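Local coordinates for protein TIR domain-containing adapter molecule 1 (Homo sapiens, PDB 4BSX) that acts as a TIR-domain adaptor in Toll-like receptor signalling that induces interferon-beta, its N-terminal helical domain resembling IFIT proteins, at residues 42-54 / 63-76. The protein carries 2 engineered substitutions. Sequence-based numbering, arbitrary orientation.
Sequences GQDLLHAMVLLKL and SLEALKMDAVARLV. Engineered in segment 63-76: Met69 (natural residue Ala).
Leu45 of helix 43-53 is a knob in a hole formed by Leu64, Val72, Ala73 and Val76, within three consecutive helices of the TRIF N-terminal domain. Its CG stands anti to the backbone N (chi1 174°), which carries both methyls into the hole. CD2 meets Val72 CG1 at 3.9 Å, the two side chains crossing at about a right angle. CD1 lies 4.1 Å from Val76 CG2 and also reaches Ala73 and Leu64. One turn on, Ala48 CB rests against Leu64 CD2 at 3.7 Å. The same CB also faces Ser63 CB. Ser63 OG sits near the plane of the His47 ring, at its edge, 3.9 Å from CD2 of that ring, and 3.8 Å from Leu51 CD1. This hydroxyl is hydrogen-bonded to the backbone O of Glu59. Leu67, in the turn after helix 57-65, packs on the first turn of helix 43-53: its CD2 touches Asp44 CB at 3.9 Å and its CD1 packs against Asp44 C and Leu45 N. Leu52 CD1 meets Val76 CG1 at 4.1 Å. Asp70 N-caps helix 71-79, its OD2 accepting from Ala73 N at 2.9 Å. No hydrogen bond crosses between the segments. The axes of segments 43-53 and 71-76 run nearly parallel, at 6°, with helix 57-65 between them in sequence, an arrangement consistent with the TPR-like, IFIT-related fold.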
ATOM      1  N   GLY A  42       4.826  -0.990  -4.601  1.00 17.65           N
ATOM      2  CA  GLY A  42       4.192  -0.565  -3.362  1.00 17.73           C
ATOM      3  C   GLY A  42       5.160  -0.163  -2.260  1.00 20.75           C
ATOM      4  O   GLY A  42       4.751   0.512  -1.304  1.00 23.99           O
ATOM      5  N   GLN A  43       6.428  -0.560  -2.405  1.00 15.50           N
ATOM      6  CA  GLN A  43       7.472  -0.301  -1.412  1.00 21.53           C
ATOM      7  C   GLN A  43       7.534   1.153  -1.087  1.00 11.81           C
ATOM      8  O   GLN A  43       7.704   1.516   0.070  1.00 10.71           O
ATOM      9  CB  GLN A  43       8.863  -0.673  -1.949  1.00 15.41           C
ATOM     10  CG  GLN A  43       9.206  -2.134  -1.969  1.00 29.37           C
ATOM     11  CD  GLN A  43      10.717  -2.401  -1.889  1.00 43.23           C
ATOM     12  OE1 GLN A  43      11.144  -3.426  -1.353  1.00 40.51           O
ATOM     13  NE2 GLN A  43      11.523  -1.480  -2.421  1.00 38.22           N
ATOM     14  N   ASP A  44       7.489   1.978  -2.136  1.00 13.71           N
ATOM     15  CA  ASP A  44       7.657   3.419  -1.957  1.00 16.74           C
ATOM     16  C   ASP A  44       6.497   3.975  -1.108  1.00 14.92           C
ATOM     17  O   ASP A  44       6.717   4.765  -0.202  1.00 18.35           O
ATOM     18  CB  ASP A  44       7.753   4.145  -3.300  1.00 18.73           C
ATOM     19  CG  ASP A  44       9.128   4.036  -3.930  1.00 27.48           C
ATOM     20  OD1 ASP A  44      10.093   3.705  -3.208  1.00 27.06           O
ATOM     21  OD2 ASP A  44       9.240   4.306  -5.146  1.00 38.82           O
ATOM     22  N   LEU A  45       5.277   3.539  -1.387  1.00 13.98           N
ATOM     23  CA  LEU A  45       4.110   4.016  -0.660  1.00 15.40           C
ATOM     24  C   LEU A  45       4.226   3.492   0.782  1.00 13.08           C
ATOM     25  O   LEU A  45       4.055   4.253   1.736  1.00 10.37           O
ATOM     26  CB  LEU A  45       2.801   3.534  -1.343  1.00 13.13           C
ATOM     27  CG  LEU A  45       1.458   3.816  -0.637  1.00 24.40           C
ATOM     28  CD1 LEU A  45       1.262   5.310  -0.515  1.00 14.04           C
ATOM     29  CD2 LEU A  45       0.222   3.173  -1.339  1.00 15.07           C
ATOM     30  N   LEU A  46       4.573   2.210   0.938  1.00 13.14           N
ATOM     31  CA  LEU A  46       4.784   1.647   2.272  1.00 16.87           C
ATOM     32  C   LEU A  46       5.912   2.353   3.049  1.00 15.88           C
ATOM     33  O   LEU A  46       5.856   2.477   4.280  1.00 13.49           O
ATOM     34  CB  LEU A  46       5.065   0.155   2.204  1.00 12.49           C
ATOM     35  CG  LEU A  46       5.022  -0.580   3.565  1.00 19.22           C
ATOM     36  CD1 LEU A  46       3.681  -0.455   4.263  1.00 16.05           C
ATOM     37  CD2 LEU A  46       5.348  -2.052   3.400  1.00 14.05           C
ATOM     38  N   HIS A  47       6.921   2.824   2.349  1.00 13.35           N
ATOM     39  CA  HIS A  47       7.995   3.584   3.006  1.00 18.00           C
ATOM     40  C   HIS A  47       7.392   4.846   3.633  1.00 12.04           C
ATOM     41  O   HIS A  47       7.687   5.221   4.781  1.00  8.68           O
ATOM     42  CB  HIS A  47       9.079   3.916   1.964  1.00 12.58           C
ATOM     43  CG  HIS A  47      10.115   4.880   2.435  1.00 15.94           C
ATOM     44  ND1 HIS A  47      11.072   4.551   3.374  1.00 12.09           N
ATOM     45  CD2 HIS A  47      10.355   6.164   2.077  1.00 20.17           C
ATOM     46  CE1 HIS A  47      11.821   5.612   3.616  1.00 15.33           C
ATOM     47  NE2 HIS A  47      11.418   6.597   2.834  1.00 18.65           N
ATOM     48  N   ALA A  48       6.509   5.484   2.879  1.00 12.39           N
ATOM     49  CA  ALA A  48       5.899   6.755   3.318  1.00 16.02           C
ATOM     50  C   ALA A  48       4.961   6.550   4.511  1.00  9.68           C
ATOM     51  O   ALA A  48       4.923   7.366   5.447  1.00 12.22           O
ATOM     52  CB  ALA A  48       5.138   7.431   2.139  1.00 15.58           C
HETATM   53  N   MSE A  49       4.174   5.473   4.457  1.00 10.68           N
HETATM   54  CA  MSE A  49       3.232   5.113   5.544  1.00 12.28           C
HETATM   55  C   MSE A  49       4.012   4.776   6.809  1.00 10.37           C
HETATM   56  O   MSE A  49       3.607   5.138   7.937  1.00  8.56           O
HETATM   57  CB  MSE A  49       2.358   3.939   5.122  1.00  5.31           C
HETATM   58  CG  MSE A  49       1.339   4.300   4.012  1.00 12.25           C
HETATM   59 SE   MSE A  49       0.536   2.704   3.146  1.00 19.00          SE
HETATM   60  CE  MSE A  49      -0.262   1.744   4.606  1.00 11.03           C
ATOM     61  N   VAL A  50       5.142   4.093   6.626  1.00 10.40           N
ATOM     62  CA  VAL A  50       6.071   3.789   7.749  1.00  8.59           C
ATOM     63  C   VAL A  50       6.534   5.062   8.415  1.00  5.17           C
ATOM     64  O   VAL A  50       6.471   5.180   9.605  1.00 10.17           O
ATOM     65  CB  VAL A  50       7.278   2.958   7.277  1.00  4.93           C
ATOM     66  CG1 VAL A  50       8.438   3.031   8.309  1.00  9.32           C
ATOM     67  CG2 VAL A  50       6.825   1.539   7.077  1.00  6.00           C
ATOM     68  N   LEU A  51       6.963   6.036   7.621  1.00  6.07           N
ATOM     69  CA  LEU A  51       7.370   7.340   8.136  1.00  7.53           C
ATOM     70  C   LEU A  51       6.232   8.058   8.892  1.00 11.66           C
ATOM     71  O   LEU A  51       6.433   8.694   9.937  1.00 12.37           O
ATOM     72  CB  LEU A  51       7.822   8.203   6.960  1.00  8.00           C
ATOM     73  CG  LEU A  51       9.098   7.732   6.308  1.00 24.58           C
ATOM     74  CD1 LEU A  51       9.353   8.472   4.990  1.00 25.88           C
ATOM     75  CD2 LEU A  51      10.238   7.944   7.274  1.00 14.52           C
ATOM     76  N   LEU A  52       5.028   7.979   8.338  1.00 17.53           N
ATOM     77  CA  LEU A  52       3.858   8.571   8.976  1.00  9.15           C
ATOM     78  C   LEU A  52       3.575   7.930  10.324  1.00  8.94           C
ATOM     79  O   LEU A  52       3.257   8.632  11.282  1.00 12.39           O
ATOM     80  CB  LEU A  52       2.622   8.416   8.077  1.00  7.00           C
ATOM     81  CG  LEU A  52       2.572   9.267   6.810  1.00  9.09           C
ATOM     82  CD1 LEU A  52       1.341   8.931   6.011  1.00  9.80           C
ATOM     83  CD2 LEU A  52       2.621  10.736   7.194  1.00 12.51           C
ATOM     84  N   LYS A  53       3.660   6.599  10.394  1.00 11.05           N
ATOM     85  CA  LYS A  53       3.463   5.884  11.662  1.00 14.59           C
ATOM     86  C   LYS A  53       4.606   6.116  12.693  1.00 18.54           C
ATOM     87  O   LYS A  53       4.453   5.887  13.893  1.00 18.89           O
ATOM     88  CB  LYS A  53       3.283   4.381  11.385  1.00  9.59           C
ATOM     89  CG  LYS A  53       2.518   3.651  12.522  1.00 25.15           C
ATOM     90  CD  LYS A  53       0.988   4.070  12.517  1.00 22.57           C
ATOM     91  CE  LYS A  53       0.246   3.626  13.795  1.00 36.33           C
ATOM     92  NZ  LYS A  53      -1.040   4.358  14.045  1.00 29.87           N
ATOM     93  N   LEU A  54       5.757   6.564  12.210  1.00 18.25           N
ATOM     94  CA  LEU A  54       6.868   6.933  13.101  1.00 24.93           C
ATOM     95  C   LEU A  54       6.749   8.384  13.529  1.00 16.11           C
ATOM     96  O   LEU A  54       7.577   8.881  14.270  1.00 14.95           O
ATOM     97  CB  LEU A  54       8.236   6.736  12.409  1.00  9.12           C
ATOM     98  CG  LEU A  54       8.844   5.335  12.533  1.00 16.01           C
ATOM     99  CD1 LEU A  54       9.858   5.057  11.465  1.00  9.72           C
ATOM    100  CD2 LEU A  54       9.487   5.149  13.903  1.00 14.43           C
ATOM    101  N   SER A  63       8.256  12.338   0.489  1.00 14.47           N
ATOM    102  CA  SER A  63       8.122  11.089  -0.223  1.00 12.37           C
ATOM    103  C   SER A  63       6.793  10.990  -0.983  1.00 20.68           C
ATOM    104  O   SER A  63       6.723  10.399  -2.075  1.00 16.46           O
ATOM    105  CB  SER A  63       8.213   9.926   0.763  1.00 13.64           C
ATOM    106  OG  SER A  63       9.456   9.947   1.462  1.00 24.88           O
ATOM    107  N   LEU A  64       5.716  11.520  -0.416  1.00 13.91           N
ATOM    108  CA  LEU A  64       4.434  11.354  -1.092  1.00 13.33           C
ATOM    109  C   LEU A  64       4.376  12.322  -2.243  1.00 14.33           C
ATOM    110  O   LEU A  64       3.771  12.043  -3.262  1.00 14.18           O
ATOM    111  CB  LEU A  64       3.262  11.565  -0.136  1.00 15.13           C
ATOM    112  CG  LEU A  64       3.139  10.405   0.867  1.00 14.07           C
ATOM    113  CD1 LEU A  64       2.387  10.870   2.084  1.00  8.96           C
ATOM    114  CD2 LEU A  64       2.475   9.194   0.231  1.00  7.51           C
ATOM    115  N   GLU A  65       5.015  13.477  -2.085  1.00 14.89           N
ATOM    116  CA  GLU A  65       5.062  14.430  -3.187  1.00 16.64           C
ATOM    117  C   GLU A  65       5.778  13.822  -4.412  1.00 30.05           C
ATOM    118  O   GLU A  65       5.401  14.087  -5.544  1.00 27.23           O
ATOM    119  CB  GLU A  65       5.724  15.746  -2.769  1.00 21.03           C
ATOM    120  CG  GLU A  65       6.459  16.497  -3.911  1.00 30.50           C
ATOM    121  CD  GLU A  65       5.536  17.264  -4.851  1.00 42.26           C
ATOM    122  OE1 GLU A  65       4.370  17.505  -4.467  1.00 54.44           O
ATOM    123  OE2 GLU A  65       5.989  17.637  -5.965  1.00 41.49           O
ATOM    124  N   ALA A  66       6.792  12.998  -4.192  1.00 15.76           N
ATOM    125  CA  ALA A  66       7.450  12.350  -5.308  1.00 19.19           C
ATOM    126  C   ALA A  66       6.538  11.299  -5.917  1.00 20.80           C
ATOM    127  O   ALA A  66       6.783  10.808  -7.023  1.00 22.15           O
ATOM    128  CB  ALA A  66       8.762  11.718  -4.854  1.00 14.72           C
ATOM    129  N   LEU A  67       5.479  10.931  -5.198  1.00 20.47           N
ATOM    130  CA  LEU A  67       4.592   9.873  -5.684  1.00 16.60           C
ATOM    131  C   LEU A  67       3.278  10.400  -6.249  1.00 13.41           C
ATOM    132  O   LEU A  67       2.383   9.626  -6.538  1.00 15.85           O
ATOM    133  CB  LEU A  67       4.322   8.834  -4.569  1.00 13.98           C
ATOM    134  CG  LEU A  67       5.510   7.987  -4.081  1.00 16.62           C
ATOM    135  CD1 LEU A  67       5.127   7.111  -2.912  1.00  9.60           C
ATOM    136  CD2 LEU A  67       6.073   7.127  -5.197  1.00 15.69           C
ATOM    137  N   LYS A  68       3.181  11.703  -6.470  1.00 15.55           N
ATOM    138  CA  LYS A  68       1.870  12.348  -6.693  1.00 25.08           C
ATOM    139  C   LYS A  68       1.116  11.969  -7.983  1.00 26.09           C
ATOM    140  O   LYS A  68      -0.080  12.234  -8.121  1.00 17.93           O
ATOM    141  CB  LYS A  68       2.007  13.871  -6.622  1.00 24.02           C
ATOM    142  CG  LYS A  68       2.885  14.481  -7.708  1.00 23.75           C
ATOM    143  CD  LYS A  68       2.989  15.977  -7.511  1.00 31.00           C
ATOM    144  CE  LYS A  68       3.700  16.665  -8.648  1.00 32.32           C
ATOM    145  NZ  LYS A  68       3.492  18.143  -8.578  1.00 59.73           N
HETATM  146  N   MSE A  69       1.804  11.345  -8.919  1.00 18.89           N
HETATM  147  CA  MSE A  69       1.152  10.865 -10.116  1.00 20.49           C
HETATM  148  C   MSE A  69       0.258   9.671  -9.794  1.00 21.75           C
HETATM  149  O   MSE A  69      -0.684   9.369 -10.537  1.00 22.28           O
HETATM  150  CB  MSE A  69       2.221  10.484 -11.136  1.00 25.21           C
HETATM  151  CG  MSE A  69       2.922  11.696 -11.757  1.00 45.60           C
HETATM  152 SE   MSE A  69       1.601  12.940 -12.541  1.00 63.00          SE
HETATM  153  CE  MSE A  69       2.072  14.590 -11.635  1.00 28.45           C
ATOM    154  N   ASP A  70       0.551   8.988  -8.688  1.00 15.57           N
ATOM    155  CA  ASP A  70      -0.247   7.846  -8.266  1.00 13.59           C
ATOM    156  C   ASP A  70      -1.425   8.282  -7.370  1.00 24.38           C
ATOM    157  O   ASP A  70      -1.230   8.956  -6.339  1.00 17.83           O
ATOM    158  CB  ASP A  70       0.613   6.817  -7.536  1.00 15.66           C
ATOM    159  CG  ASP A  70      -0.202   5.631  -7.040  1.00 17.93           C
ATOM    160  OD1 ASP A  70      -0.611   4.812  -7.883  1.00 27.35           O
ATOM    161  OD2 ASP A  70      -0.458   5.524  -5.826  1.00 16.16           O
ATOM    162  N   ALA A  71      -2.635   7.887  -7.777  1.00 18.49           N
ATOM    163  CA  ALA A  71      -3.867   8.363  -7.165  1.00 20.51           C
ATOM    164  C   ALA A  71      -3.973   7.916  -5.722  1.00 20.73           C
ATOM    165  O   ALA A  71      -4.460   8.672  -4.867  1.00 16.22           O
ATOM    166  CB  ALA A  71      -5.108   7.878  -7.970  1.00 21.32           C
ATOM    167  N   VAL A  72      -3.512   6.697  -5.440  1.00 16.82           N
ATOM    168  CA  VAL A  72      -3.567   6.192  -4.074  1.00 17.34           C
ATOM    169  C   VAL A  72      -2.548   6.965  -3.205  1.00 14.42           C
ATOM    170  O   VAL A  72      -2.839   7.303  -2.050  1.00 13.60           O
ATOM    171  CB  VAL A  72      -3.346   4.658  -4.007  1.00 10.68           C
ATOM    172  CG1 VAL A  72      -3.356   4.169  -2.561  1.00 13.25           C
ATOM    173  CG2 VAL A  72      -4.397   3.924  -4.805  1.00  9.64           C
ATOM    174  N   ALA A  73      -1.371   7.257  -3.754  1.00 12.68           N
ATOM    175  CA  ALA A  73      -0.384   8.049  -3.004  1.00 19.81           C
ATOM    176  C   ALA A  73      -0.946   9.451  -2.683  1.00 16.63           C
ATOM    177  O   ALA A  73      -0.633  10.029  -1.636  1.00  8.78           O
ATOM    178  CB  ALA A  73       0.923   8.167  -3.772  1.00 11.95           C
ATOM    179  N   ARG A  74      -1.766   9.973  -3.593  1.00 13.13           N
ATOM    180  CA  ARG A  74      -2.386  11.276  -3.425  1.00 15.30           C
ATOM    181  C   ARG A  74      -3.419  11.251  -2.300  1.00 13.53           C
ATOM    182  O   ARG A  74      -3.452  12.154  -1.455  1.00 11.33           O
ATOM    183  CB  ARG A  74      -3.035  11.710  -4.737  1.00 19.81           C
ATOM    184  CG  ARG A  74      -2.053  12.198  -5.760  1.00 16.16           C
ATOM    185  CD  ARG A  74      -2.743  13.046  -6.821  1.00 19.02           C
ATOM    186  NE  ARG A  74      -3.807  12.351  -7.544  1.00 16.09           N
ATOM    187  CZ  ARG A  74      -3.643  11.596  -8.641  1.00 23.83           C
ATOM    188  NH1 ARG A  74      -2.444  11.366  -9.148  1.00 16.10           N
ATOM    189  NH2 ARG A  74      -4.698  11.028  -9.223  1.00 16.65           N
ATOM    190  N   LEU A  75      -4.266  10.215  -2.312  1.00 16.18           N
ATOM    191  CA  LEU A  75      -5.229   9.979  -1.249  1.00 13.68           C
ATOM    192  C   LEU A  75      -4.543   9.855   0.129  1.00 11.42           C
ATOM    193  O   LEU A  75      -5.034  10.373   1.128  1.00 13.71           O
ATOM    194  CB  LEU A  75      -6.017   8.707  -1.539  1.00 15.45           C
ATOM    195  CG  LEU A  75      -7.215   8.462  -0.587  1.00 25.72           C
ATOM    196  CD1 LEU A  75      -8.468   9.242  -1.077  1.00 15.87           C
ATOM    197  CD2 LEU A  75      -7.560   6.976  -0.428  1.00 24.96           C
ATOM    198  N   VAL A  76      -3.429   9.129   0.178  1.00 13.50           N
ATOM    199  CA  VAL A  76      -2.623   9.013   1.407  1.00 10.48           C
ATOM    200  C   VAL A  76      -2.029  10.360   1.847  1.00  9.55           C
ATOM    201  O   VAL A  76      -2.066  10.711   3.016  1.00 15.77           O
ATOM    202  CB  VAL A  76      -1.532   7.930   1.280  1.00 11.45           C
ATOM    203  CG1 VAL A  76      -0.556   8.024   2.452  1.00  7.68           C
ATOM    204  CG2 VAL A  76      -2.180   6.548   1.232  1.00 19.01           C
TER